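Sugar-phosphate aldolase (Thermotoga maritima, PDB 1PVT) belongs to the class II aldolase and adducin family and adopts its AraD-like alpha/beta fold. Local coordinates at residues I156-G161 with K186-W191; G161-E166 with V180-G185. One frame throughout, in Å; residues are numbered along the deposited sequence.

Contact 1 of 2, residues I156-G161 with K186-W191; sequences IFFPQG and KDAVLW
Lys186 lays its aliphatic chain against the carbonyl of Gly161, and Phe158 touches Ala188 CB with one ring atom, CE2, and less closely with CD2. These two patches make most of the join between the turn after helix 152-157 and the loop that leads into strand 188-191, together with the strand's first residue. The lysine chain is extended beyond CG. CB, CG, CD and CE all lie within about 4.2 Å of Gly161 O, with CD closest to that O at 3.7 Å. Further along the chain, Lys186 CE comes to 4.2 Å from Gln160 CB. Gly161 sits at phi 108° and psi -160°, a conformation accessible mainly to glycine.

Phe158 is the first residue to leave the helix. Its CG lies anti to the carbonyl carbon (chi1 -48°). CE2 of the ring reaches the strand, 3.5 Å from Ala188 CB, and lies 4.1 Å from Asp187 O in the loop before it. Helix 203-224 packs on this ring too, through Arg209 and Leu213. Next to it, Asp187 CB meets Phe157 O at 4.1 Å, while the carboxylate turns to Arg209 in a salt bridge.

Across the two segments the contact is thus van der Waals, aliphatic and aromatic carbon against carbon or carbonyl oxygen. The join is one of fit, with the polar pairing of Asp187 directed to Arg209 of helix 203-224.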
ATOM      1  N   ILE A 156     -14.554  -8.368  -9.776  1.00 73.58           N
ATOM      2  CA  ILE A 156     -15.145  -8.268  -8.448  1.00 72.20           C
ATOM      3  C   ILE A 156     -14.363  -7.329  -7.538  1.00 72.90           C
ATOM      4  O   ILE A 156     -14.910  -6.371  -7.007  1.00 73.55           O
ATOM      5  CB  ILE A 156     -15.193  -9.654  -7.759  1.00 71.06           C
ATOM      6  CG1 ILE A 156     -16.066 -10.616  -8.568  1.00 69.45           C
ATOM      7  CG2 ILE A 156     -15.699  -9.510  -6.326  1.00 70.52           C
ATOM      8  CD1 ILE A 156     -16.012 -12.052  -8.080  1.00 69.16           C
ATOM      9  N   PHE A 157     -13.082  -7.613  -7.347  1.00 73.51           N
ATOM     10  CA  PHE A 157     -12.272  -6.779  -6.481  1.00 75.02           C
ATOM     11  C   PHE A 157     -11.962  -5.421  -7.111  1.00 75.74           C
ATOM     12  O   PHE A 157     -11.597  -4.469  -6.413  1.00 76.18           O
ATOM     13  CB  PHE A 157     -10.974  -7.504  -6.117  1.00 76.38           C
ATOM     14  CG  PHE A 157     -11.171  -8.704  -5.226  1.00 77.17           C
ATOM     15  CD1 PHE A 157     -11.848  -9.831  -5.688  1.00 76.93           C
ATOM     16  CD2 PHE A 157     -10.655  -8.716  -3.930  1.00 77.15           C
ATOM     17  CE1 PHE A 157     -12.005 -10.959  -4.871  1.00 77.01           C
ATOM     18  CE2 PHE A 157     -10.808  -9.840  -3.104  1.00 77.38           C
ATOM     19  CZ  PHE A 157     -11.483 -10.963  -3.576  1.00 76.68           C
ATOM     20  N   PHE A 158     -12.106  -5.327  -8.428  1.00 76.12           N
ATOM     21  CA  PHE A 158     -11.847  -4.066  -9.115  1.00 76.54           C
ATOM     22  C   PHE A 158     -12.951  -3.798 -10.092  1.00 77.89           C
ATOM     23  O   PHE A 158     -12.768  -3.916 -11.306  1.00 77.89           O
ATOM     24  CB  PHE A 158     -10.522  -4.115  -9.851  1.00 75.26           C
ATOM     25  CG  PHE A 158      -9.421  -4.640  -9.020  1.00 73.68           C
ATOM     26  CD1 PHE A 158      -9.179  -6.005  -8.957  1.00 73.56           C
ATOM     27  CD2 PHE A 158      -8.667  -3.786  -8.236  1.00 72.34           C
ATOM     28  CE1 PHE A 158      -8.201  -6.511  -8.120  1.00 73.34           C
ATOM     29  CE2 PHE A 158      -7.689  -4.279  -7.397  1.00 71.96           C
ATOM     30  CZ  PHE A 158      -7.454  -5.647  -7.337  1.00 72.79           C
ATOM     31  N   PRO A 159     -14.131  -3.455  -9.569  1.00 79.62           N
ATOM     32  CA  PRO A 159     -15.300  -3.158 -10.391  1.00 81.39           C
ATOM     33  C   PRO A 159     -14.963  -2.016 -11.349  1.00 83.57           C
ATOM     34  O   PRO A 159     -15.278  -2.077 -12.538  1.00 83.75           O
ATOM     35  CB  PRO A 159     -16.352  -2.776  -9.355  1.00 80.51           C
ATOM     36  CG  PRO A 159     -15.968  -3.615  -8.179  1.00 79.53           C
ATOM     37  CD  PRO A 159     -14.476  -3.408  -8.138  1.00 79.67           C
ATOM     38  N   GLN A 160     -14.311  -0.977 -10.835  1.00 85.94           N
ATOM     39  CA  GLN A 160     -13.931   0.152 -11.681  1.00 88.11           C
ATOM     40  C   GLN A 160     -12.650  -0.149 -12.470  1.00 87.52           C
ATOM     41  O   GLN A 160     -12.470   0.336 -13.598  1.00 88.47           O
ATOM     42  CB  GLN A 160     -13.729   1.419 -10.839  1.00 90.74           C
ATOM     43  CG  GLN A 160     -14.993   2.267 -10.629  1.00 94.42           C
ATOM     44  CD  GLN A 160     -16.059   1.575  -9.778  1.00 96.12           C
ATOM     45  OE1 GLN A 160     -16.703   0.614 -10.220  1.00 97.04           O
ATOM     46  NE2 GLN A 160     -16.247   2.066  -8.548  1.00 96.68           N
ATOM     47  N   GLY A 161     -11.768  -0.956 -11.882  1.00 85.52           N
ATOM     48  CA  GLY A 161     -10.521  -1.282 -12.547  1.00 81.94           C
ATOM     49  C   GLY A 161      -9.378  -0.570 -11.860  1.00 79.36           C
ATOM     50  O   GLY A 161      -9.518  -0.139 -10.714  1.00 78.64           O
ATOM     51  N   LYS A 186     -11.262   4.021  -6.622  1.00 88.67           N
ATOM     52  CA  LYS A 186     -10.669   2.788  -7.122  1.00 84.77           C
ATOM     53  C   LYS A 186      -9.948   2.060  -5.991  1.00 82.62           C
ATOM     54  O   LYS A 186      -9.579   2.677  -4.989  1.00 82.00           O
ATOM     55  CB  LYS A 186      -9.698   3.105  -8.265  1.00 83.73           C
ATOM     56  CG  LYS A 186     -10.395   3.696  -9.477  1.00 82.57           C
ATOM     57  CD  LYS A 186      -9.574   3.540 -10.738  1.00 80.55           C
ATOM     58  CE  LYS A 186     -10.450   3.727 -11.965  1.00 79.29           C
ATOM     59  NZ  LYS A 186      -9.699   3.481 -13.224  1.00 79.14           N
ATOM     60  N   ASP A 187      -9.751   0.752  -6.137  1.00 80.05           N
ATOM     61  CA  ASP A 187      -9.083   0.012  -5.080  1.00 77.42           C
ATOM     62  C   ASP A 187      -7.646  -0.428  -5.318  1.00 75.03           C
ATOM     63  O   ASP A 187      -7.149  -1.311  -4.617  1.00 74.97           O
ATOM     64  CB  ASP A 187      -9.919  -1.190  -4.661  1.00 79.08           C
ATOM     65  CG  ASP A 187     -10.855  -0.866  -3.509  1.00 81.18           C
ATOM     66  OD1 ASP A 187     -10.555   0.075  -2.737  1.00 81.95           O
ATOM     67  OD2 ASP A 187     -11.882  -1.561  -3.363  1.00 82.81           O
ATOM     68  N   ALA A 188      -6.966   0.198  -6.277  1.00 71.85           N
ATOM     69  CA  ALA A 188      -5.577  -0.136  -6.568  1.00 68.36           C
ATOM     70  C   ALA A 188      -4.943   0.798  -7.594  1.00 66.57           C
ATOM     71  O   ALA A 188      -5.567   1.167  -8.590  1.00 66.67           O
ATOM     72  CB  ALA A 188      -5.478  -1.578  -7.053  1.00 67.53           C
ATOM     73  N   VAL A 189      -3.694   1.174  -7.342  1.00 64.48           N
ATOM     74  CA  VAL A 189      -2.956   2.039  -8.247  1.00 63.30           C
ATOM     75  C   VAL A 189      -1.607   1.416  -8.529  1.00 62.48           C
ATOM     76  O   VAL A 189      -0.915   0.998  -7.604  1.00 62.79           O
ATOM     77  CB  VAL A 189      -2.735   3.436  -7.641  1.00 63.54           C
ATOM     78  CG1 VAL A 189      -1.449   4.061  -8.194  1.00 62.74           C
ATOM     79  CG2 VAL A 189      -3.925   4.322  -7.972  1.00 63.93           C
ATOM     80  N   LEU A 190      -1.238   1.352  -9.805  1.00 61.68           N
ATOM     81  CA  LEU A 190       0.043   0.782 -10.199  1.00 62.04           C
ATOM     82  C   LEU A 190       1.037   1.894 -10.417  1.00 63.29           C
ATOM     83  O   LEU A 190       0.863   2.679 -11.343  1.00 64.40           O
ATOM     84  CB  LEU A 190      -0.086   0.010 -11.508  1.00 59.97           C
ATOM     85  CG  LEU A 190      -0.759  -1.350 -11.491  1.00 58.74           C
ATOM     86  CD1 LEU A 190      -1.196  -1.666 -12.893  1.00 58.22           C
ATOM     87  CD2 LEU A 190       0.185  -2.414 -10.950  1.00 57.67           C
ATOM     88  N   TRP A 191       2.060   1.984  -9.568  1.00 64.66           N
ATOM     89  CA  TRP A 191       3.083   3.010  -9.759  1.00 65.55           C
ATOM     90  C   TRP A 191       3.956   2.439 -10.844  1.00 67.90           C
ATOM     91  O   TRP A 191       4.810   1.594 -10.584  1.00 67.80           O
ATOM     92  CB  TRP A 191       3.936   3.233  -8.512  1.00 63.11           C
ATOM     93  CG  TRP A 191       3.205   3.833  -7.360  1.00 61.96           C
ATOM     94  CD1 TRP A 191       1.932   4.342  -7.360  1.00 61.66           C
ATOM     95  CD2 TRP A 191       3.697   3.981  -6.024  1.00 60.74           C
ATOM     96  NE1 TRP A 191       1.606   4.794  -6.102  1.00 61.29           N
ATOM     97  CE2 TRP A 191       2.673   4.585  -5.265  1.00 60.76           C
ATOM     98  CE3 TRP A 191       4.902   3.659  -5.397  1.00 59.43           C
ATOM     99  CZ2 TRP A 191       2.821   4.872  -3.910  1.00 60.25           C
ATOM    100  CZ3 TRP A 191       5.047   3.946  -4.051  1.00 60.61           C
ATOM    101  CH2 TRP A 191       4.012   4.547  -3.322  1.00 60.35           C
TER

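Contact 2 of 2, residues G161-E166 with V180-G185; sequences GISVVE and VEKSEG
Lys182, in the last turn of helix 173-182, is gripped at its base by Ser163 and Val165 and at its tip by Glu166. The base is the tight part. Ser163 OG lies 3.1 Å from Lys182 CB and equally close to Lys182 O, to which it gives a weak hydrogen bond. Its chi1 of 56° sets OG between the backbone N and the carbonyl carbon, pointed at the helix end. Just beyond, Val165 CG2 presses on Lys182 CG at 3.4 Å, the two side chains crossing obliquely. Lys182 chi1 is -31°, away from a staggered value, and the chain bends at chi2 and again at chi4, the last bend turning NZ to Glu166.

Toward solvent the packing gives way to charge. Lys182 NZ donates to Glu166 OE2 at 2.9 Å on the syn side of the carboxylate, 16° out of its plane, and the two side chains meet at about a right angle. The other oxygen, OE1, is engaged by Lys178 from the preceding turn of the same helix, so one exposed glutamate bridges two lysines. The two lysine charges may offset repulsion between Glu166 and Glu181, whose OE1 atoms lie 6.9 Å apart.

The contact packs the crossover helix of a beta-alpha-beta unit onto its first strand: close carbon packing and a weak hydroxyl bond hold the helix end, and an ion pair adds to them on the solvent side.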
ATOM      1  N   GLY A 161     -11.768  -0.956 -11.882  1.00 85.52           N
ATOM      2  CA  GLY A 161     -10.521  -1.282 -12.547  1.00 81.94           C
ATOM      3  C   GLY A 161      -9.378  -0.570 -11.860  1.00 79.36           C
ATOM      4  O   GLY A 161      -9.518  -0.139 -10.714  1.00 78.64           O
ATOM      5  N   ILE A 162      -8.257  -0.423 -12.559  1.00 77.49           N
ATOM      6  CA  ILE A 162      -7.076   0.217 -11.983  1.00 76.33           C
ATOM      7  C   ILE A 162      -6.493   1.337 -12.830  1.00 74.60           C
ATOM      8  O   ILE A 162      -6.831   1.485 -14.002  1.00 74.46           O
ATOM      9  CB  ILE A 162      -5.949  -0.812 -11.757  1.00 76.71           C
ATOM     10  CG1 ILE A 162      -5.823  -1.707 -12.991  1.00 76.70           C
ATOM     11  CG2 ILE A 162      -6.234  -1.635 -10.521  1.00 77.51           C
ATOM     12  CD1 ILE A 162      -4.740  -2.744 -12.891  1.00 76.55           C
ATOM     13  N   SER A 163      -5.593   2.106 -12.227  1.00 72.46           N
ATOM     14  CA  SER A 163      -4.949   3.208 -12.921  1.00 71.54           C
ATOM     15  C   SER A 163      -3.450   3.217 -12.646  1.00 71.05           C
ATOM     16  O   SER A 163      -3.003   2.824 -11.567  1.00 70.83           O
ATOM     17  CB  SER A 163      -5.563   4.527 -12.469  1.00 71.38           C
ATOM     18  OG  SER A 163      -5.468   4.649 -11.062  1.00 71.86           O
ATOM     19  N   VAL A 164      -2.678   3.661 -13.631  1.00 70.69           N
ATOM     20  CA  VAL A 164      -1.233   3.724 -13.492  1.00 70.09           C
ATOM     21  C   VAL A 164      -0.870   5.129 -13.060  1.00 71.50           C
ATOM     22  O   VAL A 164      -1.634   6.058 -13.282  1.00 71.37           O
ATOM     23  CB  VAL A 164      -0.534   3.419 -14.821  1.00 68.46           C
ATOM     24  CG1 VAL A 164       0.963   3.418 -14.625  1.00 67.51           C
ATOM     25  CG2 VAL A 164      -1.000   2.087 -15.359  1.00 66.60           C
ATOM     26  N   VAL A 165       0.295   5.284 -12.448  1.00 74.25           N
ATOM     27  CA  VAL A 165       0.744   6.590 -11.981  1.00 77.54           C
ATOM     28  C   VAL A 165       2.210   6.849 -12.333  1.00 80.65           C
ATOM     29  O   VAL A 165       3.096   6.109 -11.905  1.00 81.06           O
ATOM     30  CB  VAL A 165       0.578   6.708 -10.450  1.00 77.08           C
ATOM     31  CG1 VAL A 165       1.198   8.008  -9.953  1.00 76.58           C
ATOM     32  CG2 VAL A 165      -0.893   6.647 -10.083  1.00 76.85           C
ATOM     33  N   GLU A 166       2.461   7.905 -13.108  1.00 84.02           N
ATOM     34  CA  GLU A 166       3.823   8.261 -13.507  1.00 86.61           C
ATOM     35  C   GLU A 166       4.643   8.507 -12.243  1.00 87.17           C
ATOM     36  O   GLU A 166       4.446   9.499 -11.534  1.00 87.11           O
ATOM     37  CB  GLU A 166       3.833   9.522 -14.379  1.00 88.51           C
ATOM     38  CG  GLU A 166       2.525   9.824 -15.113  1.00 92.34           C
ATOM     39  CD  GLU A 166       1.425  10.342 -14.181  1.00 94.84           C
ATOM     40  OE1 GLU A 166       1.707  11.265 -13.377  1.00 95.62           O
ATOM     41  OE2 GLU A 166       0.279   9.834 -14.258  1.00 95.56           O
ATOM     42  N   VAL A 180      -3.873   9.625  -5.222  1.00 76.07           N
ATOM     43  CA  VAL A 180      -5.252   9.809  -4.788  1.00 79.61           C
ATOM     44  C   VAL A 180      -6.174  10.143  -5.957  1.00 82.16           C
ATOM     45  O   VAL A 180      -7.296   9.643  -6.033  1.00 81.77           O
ATOM     46  CB  VAL A 180      -5.366  10.926  -3.726  1.00 79.11           C
ATOM     47  CG1 VAL A 180      -6.804  11.036  -3.233  1.00 79.06           C
ATOM     48  CG2 VAL A 180      -4.432  10.632  -2.565  1.00 79.21           C
ATOM     49  N   GLU A 181      -5.692  10.978  -6.870  1.00 85.74           N
ATOM     50  CA  GLU A 181      -6.481  11.379  -8.032  1.00 90.16           C
ATOM     51  C   GLU A 181      -6.875  10.188  -8.903  1.00 91.40           C
ATOM     52  O   GLU A 181      -8.044  10.031  -9.271  1.00 91.82           O
ATOM     53  CB  GLU A 181      -5.692  12.380  -8.868  1.00 93.08           C
ATOM     54  CG  GLU A 181      -5.102  13.503  -8.045  1.00 98.30           C
ATOM     55  CD  GLU A 181      -4.321  14.484  -8.891  1.00101.38           C
ATOM     56  OE1 GLU A 181      -3.469  14.028  -9.687  1.00102.89           O
ATOM     57  OE2 GLU A 181      -4.554  15.708  -8.752  1.00103.27           O
ATOM     58  N   LYS A 182      -5.889   9.360  -9.239  1.00 92.34           N
ATOM     59  CA  LYS A 182      -6.116   8.180 -10.061  1.00 92.41           C
ATOM     60  C   LYS A 182      -6.882   7.174  -9.210  1.00 93.11           C
ATOM     61  O   LYS A 182      -7.700   6.400  -9.707  1.00 92.98           O
ATOM     62  CB  LYS A 182      -4.776   7.585 -10.488  1.00 91.91           C
ATOM     63  CG  LYS A 182      -3.664   8.614 -10.656  1.00 90.96           C
ATOM     64  CD  LYS A 182      -3.978   9.637 -11.737  1.00 89.80           C
ATOM     65  CE  LYS A 182      -2.917  10.735 -11.774  1.00 88.81           C
ATOM     66  NZ  LYS A 182      -1.542  10.213 -12.046  1.00 87.13           N
ATOM     67  N   SER A 183      -6.608   7.206  -7.911  1.00 94.10           N
ATOM     68  CA  SER A 183      -7.251   6.309  -6.964  1.00 95.66           C
ATOM     69  C   SER A 183      -8.671   6.762  -6.617  1.00 96.86           C
ATOM     70  O   SER A 183      -9.173   6.486  -5.522  1.00 97.28           O
ATOM     71  CB  SER A 183      -6.414   6.232  -5.689  1.00 95.46           C
ATOM     72  OG  SER A 183      -7.045   5.422  -4.714  1.00 96.23           O
ATOM     73  N   GLU A 184      -9.323   7.455  -7.548  1.00 97.78           N
ATOM     74  CA  GLU A 184     -10.678   7.944  -7.308  1.00 98.28           C
ATOM     75  C   GLU A 184     -11.649   6.777  -7.161  1.00 96.88           C
ATOM     76  O   GLU A 184     -12.014   6.130  -8.145  1.00 96.54           O
ATOM     77  CB  GLU A 184     -11.122   8.864  -8.457  1.00101.18           C
ATOM     78  CG  GLU A 184     -12.470   9.582  -8.247  1.00104.52           C
ATOM     79  CD  GLU A 184     -12.463  10.570  -7.080  1.00106.28           C
ATOM     80  OE1 GLU A 184     -11.570  11.448  -7.032  1.00107.45           O
ATOM     81  OE2 GLU A 184     -13.360  10.473  -6.214  1.00106.81           O
ATOM     82  N   GLY A 185     -12.049   6.510  -5.920  1.00 95.58           N
ATOM     83  CA  GLY A 185     -12.979   5.425  -5.647  1.00 93.63           C
ATOM     84  C   GLY A 185     -12.503   4.071  -6.140  1.00 91.58           C
ATOM     85  O   GLY A 185     -13.250   3.089  -6.090  1.00 91.71           O
TER

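Overall arrangement
The two contacts lie about 8 Å apart, centre to centre, and share Gly161, where the turn leaving helix 152-157 runs into strand 163-165. In chain order the outer segments belong to contact 1 and the inner ones to contact 2: 156-161, 161-166, 180-185, 186-191. Strands 163-165 and 188-191 are parallel neighbours at one edge of the mixed sheet, tied by Leu190 N to Ser163 O and Leu190 O to Val165 N, each 2.9 Å and probably hydrogen bonds. Val189 CG1 also packs against Val165 CG2. Contact 2 sets helix 173-182 on this edge; contact 1 packs the turn leading into this beta-alpha-beta unit (163-165, 173-182, 188-191) against the start of its last strand.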